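TT1561 protein (Thermus thermophilus, PDB 1UF3) is of unknown function but belongs to the calcineurin-like metallophosphoesterase superfamily, binds calcium ions and is predicted to be a phosphoesterase. Local coordinates at residues Ile39-Pro44 with Gly71-Pro76; Ala67-Pro72 with Ile152-Thr157. All coordinates share one frame; numbering follows the deposited sequence.

Interaction 1 of 2, residues Ile39-Pro44 with Gly71-Pro76; sequences IGNLMP and GPQDAP. With CA (calcium ion), chain I.
Asp74 crosses the side chain of Leu42 at about a right angle and presents both carboxylate oxygens to backbone N-H groups. Chi1 of -73° sets CG of Asp74 beside its own backbone N. Asp74 OD2 takes Leu42 N at 3.0 Å on its syn lone pair and Gly71 N at 2.6 Å on its anti one. Asp74 OD1 accepts Met43 N at 3.1 Å, again syn, and also bonds the hydroxyl of Tyr52 on helix 49-59. An alanine here would probably leave these three N-H groups and that hydroxyl without their acceptor and open a gap between the loops. Gly40-Asn41 and Gly71-Asp74 probably correspond to the GD and GNH(D/E) motifs that follow neighbouring parallel strands in metallophosphoesterases, here reading GN and GPQD. Asn41 and Gln73 cross obliquely, their amide planes 47° apart. The turn from Gly71 to Asp74 wraps round Asn41 OD1, which accepts Gln73 N at 2.7 Å, the donor standing 41° above the carbonyl plane. Beyond it, Gln73 OE1 bonds Lys45 N. The calcium is bound by Ala75 O at 2.3 Å, joined by Lys45 O and Ala47 O, while a water in its shell donates to Pro44 O.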
loop_
_atom_site.group_PDB
_atom_site.type_symbol
_atom_site.label_atom_id
_atom_site.label_comp_id
_atom_site.label_asym_id
_atom_site.label_seq_id
_atom_site.Cartn_x
_atom_site.Cartn_y
_atom_site.Cartn_z
ATOM N N ILE A 39 -21.709 10.836 17.276
ATOM C CA ILE A 39 -23.049 11.092 17.782
ATOM C C ILE A 39 -23.153 12.530 18.290
ATOM O O ILE A 39 -22.239 13.001 18.952
ATOM C CB ILE A 39 -23.374 10.139 18.972
ATOM C CG1 ILE A 39 -23.128 8.671 18.584
ATOM C CG2 ILE A 39 -24.823 10.297 19.365
ATOM C CD1 ILE A 39 -24.121 8.131 17.555
ATOM N N GLY A 40 -24.262 13.215 17.998
ATOM C CA GLY A 40 -24.420 14.593 18.458
ATOM C C GLY A 40 -24.501 14.691 19.983
ATOM O O GLY A 40 -24.355 13.683 20.667
ATOM N N ASN A 41 -24.726 15.880 20.540
ATOM C CA ASN A 41 -24.905 17.126 19.792
ATOM C C ASN A 41 -23.615 17.543 19.115
ATOM O O ASN A 41 -22.578 17.651 19.759
ATOM C CB ASN A 41 -25.335 18.269 20.740
ATOM C CG ASN A 41 -26.578 17.939 21.538
ATOM O OD1 ASN A 41 -27.657 17.732 20.981
ATOM N ND2 ASN A 41 -26.434 17.892 22.861
ATOM N N LEU A 42 -23.665 17.774 17.808
ATOM C CA LEU A 42 -22.461 18.220 17.123
ATOM C C LEU A 42 -22.194 19.658 17.570
ATOM O O LEU A 42 -21.062 20.039 17.842
ATOM C CB LEU A 42 -22.657 18.223 15.602
ATOM C CG LEU A 42 -22.632 16.907 14.809
ATOM C CD1 LEU A 42 -23.771 15.993 15.233
ATOM C CD2 LEU A 42 -22.748 17.248 13.316
HETATM N N MSE A 43 -23.276 20.429 17.647
HETATM C CA MSE A 43 -23.256 21.858 17.993
HETATM C C MSE A 43 -24.291 22.180 19.064
HETATM O O MSE A 43 -25.286 21.460 19.209
HETATM C CB MSE A 43 -23.667 22.684 16.764
HETATM C CG MSE A 43 -22.657 22.808 15.668
HETATM SE SE MSE A 43 -21.308 23.998 16.237
HETATM C CE MSE A 43 -19.805 23.138 15.354
ATOM N N PRO A 44 -24.088 23.281 19.811
ATOM C CA PRO A 44 -25.049 23.681 20.844
ATOM C C PRO A 44 -26.215 24.270 20.059
ATOM O O PRO A 44 -26.044 24.675 18.906
ATOM C CB PRO A 44 -24.314 24.781 21.609
ATOM C CG PRO A 44 -22.871 24.510 21.334
ATOM C CD PRO A 44 -22.872 24.102 19.883
ATOM N N GLY A 71 -27.874 15.572 17.582
ATOM C CA GLY A 71 -28.364 15.434 18.948
ATOM C C GLY A 71 -29.614 16.272 19.172
ATOM O O GLY A 71 -30.096 16.940 18.247
ATOM N N PRO A 72 -30.173 16.262 20.394
ATOM C CA PRO A 72 -31.381 17.048 20.674
ATOM C C PRO A 72 -31.213 18.562 20.448
ATOM O O PRO A 72 -32.172 19.249 20.169
ATOM C CB PRO A 72 -31.693 16.705 22.142
ATOM C CG PRO A 72 -31.046 15.317 22.312
ATOM C CD PRO A 72 -29.759 15.475 21.570
ATOM N N GLN A 73 -29.996 19.069 20.553
ATOM C CA GLN A 73 -29.750 20.495 20.354
ATOM C C GLN A 73 -29.366 20.968 18.921
ATOM O O GLN A 73 -29.208 22.171 18.680
ATOM C CB GLN A 73 -28.683 20.956 21.347
ATOM C CG GLN A 73 -29.174 21.026 22.793
ATOM C CD GLN A 73 -28.120 21.604 23.721
ATOM O OE1 GLN A 73 -27.557 22.658 23.438
ATOM N NE2 GLN A 73 -27.842 20.912 24.828
ATOM N N ASP A 74 -29.226 20.034 17.981
ATOM C CA ASP A 74 -28.852 20.373 16.604
ATOM C C ASP A 74 -30.066 20.854 15.808
ATOM O O ASP A 74 -30.394 20.303 14.748
ATOM C CB ASP A 74 -28.212 19.148 15.919
ATOM C CG ASP A 74 -26.821 18.863 16.426
ATOM O OD1 ASP A 74 -25.942 19.753 16.320
ATOM O OD2 ASP A 74 -26.588 17.744 16.938
ATOM N N ALA A 75 -30.724 21.898 16.311
ATOM C CA ALA A 75 -31.917 22.435 15.666
ATOM C C ALA A 75 -31.803 23.918 15.257
ATOM O O ALA A 75 -30.990 24.678 15.804
ATOM C CB ALA A 75 -33.129 22.221 16.595
ATOM N N PRO A 76 -32.577 24.333 14.243
ATOM C CA PRO A 76 -33.522 23.514 13.477
ATOM C C PRO A 76 -32.799 22.440 12.640
ATOM O O PRO A 76 -31.631 22.590 12.270
ATOM C CB PRO A 76 -34.259 24.546 12.622
ATOM C CG PRO A 76 -33.189 25.569 12.371
ATOM C CD PRO A 76 -32.556 25.714 13.737
HETATM CA CA CA I . -29.089 26.042 15.903
HETATM O O HOH W 1 -28.883 17.603 24.846
HETATM O O HOH W 2 -27.555 24.223 16.616
HETATM O O HOH W 3 -28.662 25.009 13.622
HETATM O O HOH W 4 -29.791 27.838 14.353
HETATM O O HOH W 5 -30.724 28.203 16.618
#

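Interaction 2 of 2, residues Ala67-Pro72 with Ile152-Thr157; sequences AYVPGP and IFLFHT
His156 swings its CG anti to the backbone N (chi1 177°), and this starts the imidazole on its way to Pro72; on the other segment Val69 sets CG1 anti to its own carbonyl carbon, from where that methyl reaches Leu154. The contact belongs to the central beta sandwich of the metallophosphoesterase fold: strand 66-69 is part of one mixed sheet, strand 151-155 of the other, and here the two sheets meet face to face. The short strand axes come within 7.1 Å and run the same way at 36° to one another. No hydrogen bond spans the pair; the contact is made by van der Waals packing of side chains on each other and on backbone atoms. Val69 and Leu154 form the apolar half. They pack obliquely, Val69 CG1 lying 3.6 Å from Leu154 CB, while Leu154 CD2 lies 3.7 Å from Ala67 O. Leu154 CD2 also sits 4.3 Å from Ala67 CB. Tyr68 and Phe155 point the opposite way, each into its own sheet's outer layer: Tyr68 bonds Glu88 through its hydroxyl and Phe155 packs on helix 170-179. At Gly71, Pro72 and His156 the contact changes character. The proline ring stands at about a right angle to the imidazole and lays its CD over one face, a CH-pi contact; carbon next to the proline nitrogen should be somewhat electron-poor, which would suit it to that role. Gly71 CA also approaches the ring, obliquely, at 3.9 Å from His156 CD2, and Pro72 CG is 3.7 Å from His156 ND1. Pro72 CD lies almost on the ring normal, 5° off it and 3.3 Å from the centroid of the His156 ring.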
loop_
_atom_site.group_PDB
_atom_site.type_symbol
_atom_site.label_atom_id
_atom_site.label_comp_id
_atom_site.label_asym_id
_atom_site.label_seq_id
_atom_site.Cartn_x
_atom_site.Cartn_y
_atom_site.Cartn_z
ATOM N N ALA A 67 -19.779 8.324 9.779
ATOM C CA ALA A 67 -21.218 8.392 9.928
ATOM C C ALA A 67 -21.540 9.185 11.170
ATOM O O ALA A 67 -20.830 9.111 12.170
ATOM C CB ALA A 67 -21.826 6.979 10.040
ATOM N N TYR A 68 -22.635 9.923 11.118
ATOM C CA TYR A 68 -23.025 10.712 12.270
ATOM C C TYR A 68 -24.521 10.943 12.314
ATOM O O TYR A 68 -25.225 10.768 11.303
ATOM C CB TYR A 68 -22.257 12.066 12.286
ATOM C CG TYR A 68 -22.010 12.694 10.916
ATOM C CD1 TYR A 68 -20.761 12.590 10.286
ATOM C CD2 TYR A 68 -23.040 13.339 10.226
ATOM C CE1 TYR A 68 -20.548 13.117 8.971
ATOM C CE2 TYR A 68 -22.842 13.863 8.921
ATOM C CZ TYR A 68 -21.602 13.738 8.307
ATOM O OH TYR A 68 -21.456 14.161 7.001
ATOM N N VAL A 69 -25.021 11.257 13.512
ATOM C CA VAL A 69 -26.428 11.585 13.694
ATOM C C VAL A 69 -26.432 12.836 14.590
ATOM O O VAL A 69 -25.498 13.076 15.368
ATOM C CB VAL A 69 -27.246 10.447 14.345
ATOM C CG1 VAL A 69 -27.163 9.195 13.488
ATOM C CG2 VAL A 69 -26.764 10.180 15.752
ATOM N N PRO A 70 -27.467 13.662 14.466
ATOM C CA PRO A 70 -27.536 14.880 15.276
ATOM C C PRO A 70 -28.068 14.604 16.687
ATOM O O PRO A 70 -28.635 13.531 16.955
ATOM C CB PRO A 70 -28.471 15.756 14.461
ATOM C CG PRO A 70 -29.488 14.738 13.961
ATOM C CD PRO A 70 -28.641 13.539 13.570
ATOM N N GLY A 71 -27.874 15.572 17.582
ATOM C CA GLY A 71 -28.364 15.434 18.948
ATOM C C GLY A 71 -29.614 16.272 19.172
ATOM O O GLY A 71 -30.096 16.940 18.247
ATOM N N PRO A 72 -30.173 16.262 20.394
ATOM C CA PRO A 72 -31.381 17.048 20.674
ATOM C C PRO A 72 -31.213 18.562 20.448
ATOM O O PRO A 72 -32.172 19.249 20.169
ATOM C CB PRO A 72 -31.693 16.705 22.142
ATOM C CG PRO A 72 -31.046 15.317 22.312
ATOM C CD PRO A 72 -29.759 15.475 21.570
ATOM N N ILE A 152 -25.222 -1.628 12.087
ATOM C CA ILE A 152 -24.551 -0.719 13.027
ATOM C C ILE A 152 -25.513 0.465 13.170
ATOM O O ILE A 152 -25.830 1.140 12.182
ATOM C CB ILE A 152 -23.192 -0.210 12.493
ATOM C CG1 ILE A 152 -22.200 -1.377 12.375
ATOM C CG2 ILE A 152 -22.632 0.883 13.437
ATOM C CD1 ILE A 152 -20.773 -0.989 12.005
ATOM N N PHE A 153 -26.014 0.677 14.388
ATOM C CA PHE A 153 -26.966 1.745 14.666
ATOM C C PHE A 153 -26.324 2.891 15.425
ATOM O O PHE A 153 -25.477 2.678 16.276
ATOM C CB PHE A 153 -28.146 1.235 15.524
ATOM C CG PHE A 153 -29.151 0.372 14.788
ATOM C CD1 PHE A 153 -29.041 0.116 13.418
ATOM C CD2 PHE A 153 -30.224 -0.161 15.472
ATOM C CE1 PHE A 153 -29.988 -0.650 12.762
ATOM C CE2 PHE A 153 -31.185 -0.936 14.817
ATOM C CZ PHE A 153 -31.067 -1.179 13.467
ATOM N N LEU A 154 -26.752 4.108 15.116
ATOM C CA LEU A 154 -26.260 5.300 15.815
ATOM C C LEU A 154 -27.469 6.005 16.413
ATOM O O LEU A 154 -28.402 6.351 15.710
ATOM C CB LEU A 154 -25.532 6.259 14.861
ATOM C CG LEU A 154 -24.020 6.064 14.740
ATOM C CD1 LEU A 154 -23.739 4.784 13.947
ATOM C CD2 LEU A 154 -23.389 7.281 14.060
ATOM N N PHE A 155 -27.478 6.186 17.723
ATOM C CA PHE A 155 -28.598 6.879 18.370
ATOM C C PHE A 155 -28.012 7.872 19.356
ATOM O O PHE A 155 -26.882 7.711 19.842
ATOM C CB PHE A 155 -29.463 5.959 19.241
ATOM C CG PHE A 155 -30.150 4.866 18.520
ATOM C CD1 PHE A 155 -29.928 3.536 18.905
ATOM C CD2 PHE A 155 -31.113 5.145 17.564
ATOM C CE1 PHE A 155 -30.667 2.514 18.355
ATOM C CE2 PHE A 155 -31.852 4.138 17.007
ATOM C CZ PHE A 155 -31.633 2.804 17.407
ATOM N N HIS A 156 -28.790 8.891 19.674
ATOM C CA HIS A 156 -28.307 9.800 20.679
ATOM C C HIS A 156 -28.799 9.228 22.026
ATOM O O HIS A 156 -28.037 9.106 22.981
ATOM C CB HIS A 156 -28.858 11.195 20.486
ATOM C CG HIS A 156 -28.426 12.131 21.566
ATOM N ND1 HIS A 156 -29.106 12.248 22.761
ATOM C CD2 HIS A 156 -27.312 12.890 21.689
ATOM C CE1 HIS A 156 -28.424 13.039 23.573
ATOM N NE2 HIS A 156 -27.331 13.440 22.946
ATOM N N THR A 157 -30.070 8.852 22.050
ATOM C CA THR A 157 -30.767 8.319 23.206
ATOM C C THR A 157 -30.291 6.932 23.648
ATOM O O THR A 157 -30.267 5.995 22.856
ATOM C CB THR A 157 -32.262 8.282 22.887
ATOM O OG1 THR A 157 -32.701 9.621 22.631
ATOM C CG2 THR A 157 -33.078 7.674 24.036
#

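Interactions 1 and 2 share Gly71 and Pro72, and their centres lie 10 Å apart. The segment 39-44 packs on both segments of interaction 2: Gly40 O comes within 3.2 Å of His156 CD2, Leu42 CD1 within 3.4 Å of Val69 O, and Ile39 CD1 within 3.5 Å of Leu154 CG. Asn41, the Gly71-Asp74 turn and His156 thus gather where the strands end, the region that holds the metal centre in related metallophosphoesterases; by sequence His156 probably matches a conserved family histidine. The calcium of interaction 1 lies at the Ala75 end of the segment 71-76, and the nearest side-chain atom of Pro70 is about 10 Å from a bound calcium.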